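Local atomic coordinates of putative hyaluronoglucosaminidase (Clostridium perfringens, PDB entry 6PWI), a protein that probably hydrolyses glycosidic bonds of N-acetylhexosamines as a family 84 glycoside hydrolase, this chain being part of a longer protein thought to be secreted and cell-wall-anchored. Residues S120-V132 and L140-L154. Sequence-based numbering, arbitrary orientation.
With EDO (1,2-ethanediol), chain I.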
loop_
_atom_site.group_PDB
_atom_site.type_symbol
_atom_site.label_atom_id
_atom_site.label_comp_id
_atom_site.label_asym_id
_atom_site.label_seq_id
_atom_site.Cartn_x
_atom_site.Cartn_y
_atom_site.Cartn_z
ATOM N N SER A 120 25.101 -15.260 -8.228
ATOM C CA SER A 120 25.257 -14.426 -7.042
ATOM C C SER A 120 24.019 -13.555 -6.840
ATOM O O SER A 120 23.769 -13.037 -5.753
ATOM C CB SER A 120 26.490 -13.560 -7.159
ATOM O OG SER A 120 27.616 -14.308 -7.594
ATOM N N HIS A 121 23.260 -13.385 -7.920
ATOM C CA HIS A 121 22.056 -12.577 -7.919
ATOM C C HIS A 121 20.960 -13.241 -7.073
ATOM O O HIS A 121 20.264 -12.563 -6.318
ATOM C CB HIS A 121 21.700 -12.245 -9.382
ATOM C CG HIS A 121 20.371 -11.610 -9.588
ATOM N ND1 HIS A 121 20.020 -10.413 -8.994
ATOM C CD2 HIS A 121 19.310 -11.992 -10.327
ATOM C CE1 HIS A 121 18.793 -10.092 -9.351
ATOM N NE2 HIS A 121 18.337 -11.045 -10.167
ATOM N N PHE A 122 20.865 -14.575 -7.145
ATOM C CA PHE A 122 19.627 -15.287 -6.861
ATOM C C PHE A 122 19.432 -15.595 -5.378
ATOM O O PHE A 122 18.371 -16.071 -4.984
ATOM C CB PHE A 122 19.483 -16.515 -7.763
ATOM C CG PHE A 122 19.017 -16.182 -9.158
ATOM C CD1 PHE A 122 17.681 -15.900 -9.412
ATOM C CD2 PHE A 122 19.915 -16.124 -10.211
ATOM C CE1 PHE A 122 17.254 -15.581 -10.692
ATOM C CE2 PHE A 122 19.488 -15.806 -11.491
ATOM C CZ PHE A 122 18.159 -15.536 -11.729
ATOM N N GLU A 123 20.434 -15.290 -4.555
ATOM C CA GLU A 123 20.306 -15.481 -3.117
ATOM C C GLU A 123 19.370 -14.430 -2.509
ATOM O O GLU A 123 18.742 -14.694 -1.489
ATOM C CB GLU A 123 21.689 -15.490 -2.464
ATOM C CG GLU A 123 22.553 -14.329 -2.918
ATOM C CD GLU A 123 24.046 -14.593 -2.931
ATOM O OE1 GLU A 123 24.801 -13.711 -2.467
ATOM O OE2 GLU A 123 24.454 -15.672 -3.420
ATOM N N ASN A 124 19.271 -13.254 -3.150
ATOM C CA ASN A 124 18.431 -12.152 -2.698
ATOM C C ASN A 124 16.952 -12.540 -2.693
ATOM O O ASN A 124 16.551 -13.488 -3.371
ATOM C CB ASN A 124 18.626 -10.911 -3.568
ATOM C CG ASN A 124 20.001 -10.302 -3.406
ATOM O OD1 ASN A 124 20.617 -10.441 -2.355
ATOM N ND2 ASN A 124 20.486 -9.634 -4.439
ATOM N N HIS A 125 16.145 -11.778 -1.936
ATOM C CA HIS A 125 14.709 -11.993 -1.865
ATOM C C HIS A 125 14.060 -11.736 -3.224
ATOM O O HIS A 125 14.331 -10.716 -3.863
ATOM C CB HIS A 125 14.050 -11.092 -0.810
ATOM C CG HIS A 125 14.583 -11.233 0.576
ATOM N ND1 HIS A 125 14.567 -12.435 1.260
ATOM C CD2 HIS A 125 15.111 -10.319 1.421
ATOM C CE1 HIS A 125 15.085 -12.260 2.460
ATOM N NE2 HIS A 125 15.430 -10.971 2.581
ATOM N N ASP A 126 13.200 -12.676 -3.645
ATOM C CA ASP A 126 12.336 -12.532 -4.810
ATOM C C ASP A 126 13.159 -12.255 -6.073
ATOM O O ASP A 126 12.657 -11.659 -7.028
ATOM C CB ASP A 126 11.237 -11.491 -4.555
ATOM C CG ASP A 126 10.291 -11.855 -3.417
ATOM O OD1 ASP A 126 9.916 -13.043 -3.325
ATOM O OD2 ASP A 126 9.925 -10.948 -2.633
ATOM N N ALA A 127 14.419 -12.713 -6.076
ATOM C CA ALA A 127 15.368 -12.365 -7.123
ATOM C C ALA A 127 14.910 -12.922 -8.469
ATOM O O ALA A 127 14.459 -14.066 -8.554
ATOM C CB ALA A 127 16.746 -12.861 -6.758
ATOM N N HIS A 128 15.043 -12.103 -9.517
ATOM C CA HIS A 128 14.711 -12.543 -10.858
ATOM C C HIS A 128 15.396 -11.646 -11.883
ATOM O O HIS A 128 15.878 -10.568 -11.550
ATOM C CB HIS A 128 13.189 -12.565 -11.060
ATOM C CG HIS A 128 12.564 -11.210 -11.006
ATOM N ND1 HIS A 128 12.233 -10.596 -9.812
ATOM C CD2 HIS A 128 12.234 -10.338 -11.984
ATOM C CE1 HIS A 128 11.712 -9.413 -10.061
ATOM N NE2 HIS A 128 11.697 -9.227 -11.387
ATOM N N VAL A 129 15.395 -12.106 -13.140
ATOM C CA VAL A 129 16.038 -11.436 -14.254
ATOM C C VAL A 129 15.039 -11.359 -15.401
ATOM O O VAL A 129 14.344 -12.331 -15.681
ATOM C CB VAL A 129 17.298 -12.215 -14.679
ATOM C CG1 VAL A 129 17.834 -11.752 -16.024
ATOM C CG2 VAL A 129 18.382 -12.167 -13.611
ATOM N N VAL A 130 14.970 -10.192 -16.049
ATOM C CA VAL A 130 14.200 -10.044 -17.276
ATOM C C VAL A 130 15.167 -9.687 -18.401
ATOM O O VAL A 130 15.946 -8.745 -18.278
ATOM C CB VAL A 130 13.074 -8.999 -17.141
ATOM C CG1 VAL A 130 12.270 -8.870 -18.426
ATOM C CG2 VAL A 130 12.147 -9.314 -15.979
ATOM N N SER A 131 15.128 -10.457 -19.491
ATOM C CA SER A 131 16.028 -10.214 -20.606
ATOM C C SER A 131 15.237 -10.021 -21.896
ATOM O O SER A 131 14.383 -10.839 -22.236
ATOM C CB SER A 131 17.029 -11.322 -20.731
ATOM O OG SER A 131 17.429 -11.476 -22.078
ATOM N N VAL A 132 15.516 -8.912 -22.585
ATOM C CA VAL A 132 14.961 -8.641 -23.902
ATOM C C VAL A 132 16.134 -8.542 -24.869
ATOM O O VAL A 132 16.924 -7.599 -24.791
ATOM C CB VAL A 132 14.090 -7.366 -23.915
ATOM C CG1 VAL A 132 13.646 -6.991 -25.319
ATOM C CG2 VAL A 132 12.881 -7.488 -22.997
ATOM N N LEU A 140 13.911 -15.340 -15.786
ATOM C CA LEU A 140 14.392 -16.398 -14.918
ATOM C C LEU A 140 14.258 -15.918 -13.478
ATOM O O LEU A 140 14.851 -14.904 -13.112
ATOM C CB LEU A 140 15.853 -16.705 -15.266
ATOM C CG LEU A 140 16.415 -17.992 -14.662
ATOM C CD1 LEU A 140 15.801 -19.216 -15.322
ATOM C CD2 LEU A 140 17.928 -18.036 -14.784
ATOM N N GLY A 141 13.458 -16.635 -12.681
ATOM C CA GLY A 141 13.288 -16.298 -11.276
ATOM C C GLY A 141 13.892 -17.373 -10.377
ATOM O O GLY A 141 14.140 -18.486 -10.836
ATOM N N LYS A 142 14.122 -17.041 -9.100
ATOM C CA LYS A 142 14.641 -18.023 -8.158
ATOM C C LYS A 142 13.566 -19.066 -7.870
ATOM O O LYS A 142 13.879 -20.187 -7.478
ATOM C CB LYS A 142 15.150 -17.362 -6.875
ATOM C CG LYS A 142 14.094 -16.685 -6.012
ATOM C CD LYS A 142 14.669 -16.057 -4.756
ATOM C CE LYS A 142 15.363 -17.047 -3.841
ATOM N NZ LYS A 142 16.160 -16.359 -2.801
ATOM N N ASN A 143 12.305 -18.679 -8.089
ATOM C CA ASN A 143 11.166 -19.574 -7.978
ATOM C C ASN A 143 10.030 -18.999 -8.820
ATOM O O ASN A 143 10.196 -17.957 -9.455
ATOM C CB ASN A 143 10.760 -19.783 -6.519
ATOM C CG ASN A 143 10.618 -18.471 -5.775
ATOM O OD1 ASN A 143 9.958 -17.547 -6.253
ATOM N ND2 ASN A 143 11.257 -18.367 -4.619
ATOM N N THR A 144 8.874 -19.676 -8.797
ATOM C CA THR A 144 7.740 -19.288 -9.621
ATOM C C THR A 144 7.219 -17.903 -9.219
ATOM O O THR A 144 6.900 -17.086 -10.089
ATOM C CB THR A 144 6.695 -20.412 -9.715
ATOM O OG1 THR A 144 5.849 -20.144 -10.836
ATOM C CG2 THR A 144 5.878 -20.599 -8.455
ATOM N N ASP A 145 7.154 -17.640 -7.903
ATOM C CA ASP A 145 6.733 -16.347 -7.379
ATOM C C ASP A 145 7.573 -15.221 -7.991
ATOM O O ASP A 145 7.029 -14.206 -8.425
ATOM C CB ASP A 145 6.795 -16.304 -5.849
ATOM C CG ASP A 145 5.761 -17.160 -5.134
ATOM O OD1 ASP A 145 4.750 -17.531 -5.764
ATOM O OD2 ASP A 145 5.970 -17.440 -3.941
ATOM N N SER A 146 8.900 -15.415 -8.032
ATOM C CA SER A 146 9.821 -14.423 -8.568
ATOM C C SER A 146 9.683 -14.292 -10.083
ATOM O O SER A 146 9.848 -13.200 -10.629
ATOM C CB SER A 146 11.228 -14.739 -8.177
ATOM O OG SER A 146 11.327 -14.850 -6.767
ATOM N N ALA A 147 9.380 -15.406 -10.762
ATOM C CA ALA A 147 9.136 -15.339 -12.193
ATOM C C ALA A 147 7.929 -14.440 -12.446
ATOM O O ALA A 147 7.956 -13.604 -13.345
ATOM C CB ALA A 147 8.956 -16.719 -12.788
ATOM N N PHE A 148 6.894 -14.618 -11.616
ATOM C CA PHE A 148 5.687 -13.807 -11.633
ATOM C C PHE A 148 6.025 -12.316 -11.538
ATOM O O PHE A 148 5.559 -11.532 -12.363
ATOM C CB PHE A 148 4.751 -14.254 -10.510
ATOM C CG PHE A 148 3.381 -13.630 -10.517
ATOM C CD1 PHE A 148 2.291 -14.317 -11.033
ATOM C CD2 PHE A 148 3.171 -12.374 -9.974
ATOM C CE1 PHE A 148 1.023 -13.752 -11.020
ATOM C CE2 PHE A 148 1.905 -11.807 -9.968
ATOM C CZ PHE A 148 0.831 -12.498 -10.486
ATOM N N TYR A 149 6.839 -11.925 -10.544
ATOM C CA TYR A 149 7.275 -10.538 -10.422
ATOM C C TYR A 149 7.948 -10.056 -11.710
ATOM O O TYR A 149 7.682 -8.937 -12.161
ATOM C CB TYR A 149 8.170 -10.320 -9.196
ATOM C CG TYR A 149 7.586 -10.830 -7.903
ATOM C CD1 TYR A 149 6.238 -10.668 -7.614
ATOM C CD2 TYR A 149 8.378 -11.487 -6.973
ATOM C CE1 TYR A 149 5.686 -11.155 -6.442
ATOM C CE2 TYR A 149 7.839 -11.973 -5.790
ATOM C CZ TYR A 149 6.489 -11.807 -5.525
ATOM O OH TYR A 149 5.947 -12.284 -4.364
ATOM N N GLY A 150 8.810 -10.904 -12.297
ATOM C CA GLY A 150 9.444 -10.598 -13.568
ATOM C C GLY A 150 8.418 -10.249 -14.644
ATOM O O GLY A 150 8.555 -9.249 -15.351
ATOM N N ILE A 151 7.367 -11.071 -14.731
ATOM C CA ILE A 151 6.337 -10.906 -15.742
ATOM C C ILE A 151 5.522 -9.642 -15.462
ATOM O O ILE A 151 5.035 -9.005 -16.397
ATOM C CB ILE A 151 5.462 -12.172 -15.839
ATOM C CG1 ILE A 151 6.295 -13.405 -16.203
ATOM C CG2 ILE A 151 4.313 -11.965 -16.813
ATOM C CD1 ILE A 151 5.569 -14.714 -16.005
ATOM N N THR A 152 5.389 -9.281 -14.177
ATOM C CA THR A 152 4.705 -8.058 -13.781
ATOM C C THR A 152 5.495 -6.849 -14.279
ATOM O O THR A 152 4.904 -5.867 -14.725
ATOM C CB THR A 152 4.424 -8.002 -12.269
ATOM O OG1 THR A 152 3.575 -9.091 -11.899
ATOM C CG2 THR A 152 3.772 -6.706 -11.830
ATOM N N SER A 153 6.829 -6.926 -14.221
ATOM C CA SER A 153 7.632 -5.852 -14.780
ATOM C C SER A 153 7.375 -5.726 -16.278
ATOM O O SER A 153 7.261 -4.609 -16.778
ATOM C CB SER A 153 9.085 -6.001 -14.462
ATOM O OG SER A 153 9.318 -5.692 -13.095
ATOM N N LEU A 154 7.224 -6.866 -16.977
ATOM C CA LEU A 154 6.886 -6.848 -18.396
ATOM C C LEU A 154 5.517 -6.204 -18.619
ATOM O O LEU A 154 5.308 -5.531 -19.627
ATOM C CB LEU A 154 6.908 -8.265 -18.973
ATOM C CG LEU A 154 8.285 -8.845 -19.287
ATOM C CD1 LEU A 154 8.156 -10.296 -19.740
ATOM C CD2 LEU A 154 9.010 -8.007 -20.335
HETATM C C1 EDO I . 13.368 -15.855 0.475
HETATM O O1 EDO I . 14.687 -15.616 0.032
HETATM C C2 EDO I . 12.398 -15.390 -0.538
HETATM O O2 EDO I . 13.005 -15.260 -1.810
HETATM O O HOH W 1 7.557 -12.981 -2.478
HETATM O O HOH W 2 10.497 -15.601 -3.102
HETATM O O HOH W 3 11.620 -6.607 -12.476
#
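The H128 ring lies with one face over the first turns of helix 144-158. G150 N sits 3.4 Å above the ring plane, with no side chain to hold the imidazole off. Y149 CB meets H128 at CE1. H128 ND1 donates to D126 O, in the ring plane and nearly straight (176°), which helps to fix the ring's rotation. Water 3 joins H128 NE2 to S153 OG. K142 reaches back past F122. Its chain turns at CG-CD (chi3 -60°), bringing NZ to hydrogen-bond F122 O (3.1 Å) and N124 O (3.0 Å). NZ also donates to O1 of an ethanediol, probably from the crystallisation liquor. V129 and L140 exchange two backbone bonds as the hydrogen-bonded pair of an antiparallel hairpin. The hairpin belongs to the mixed sheet of the family 20-like domain before the catalytic barrel, and helix 144-158 packs against it. Just beyond the strand, K142 N donates to A127 O. The D126 carboxylate meets the Y149 ring at its edge, OD1 3.4 Å from CE2, planes 76° apart. R180 salt-bridges D126 and makes a cation-pi contact with Y149. N143 OD1 caps the helix, accepting from S146 N (3.0 Å) and S146 OG.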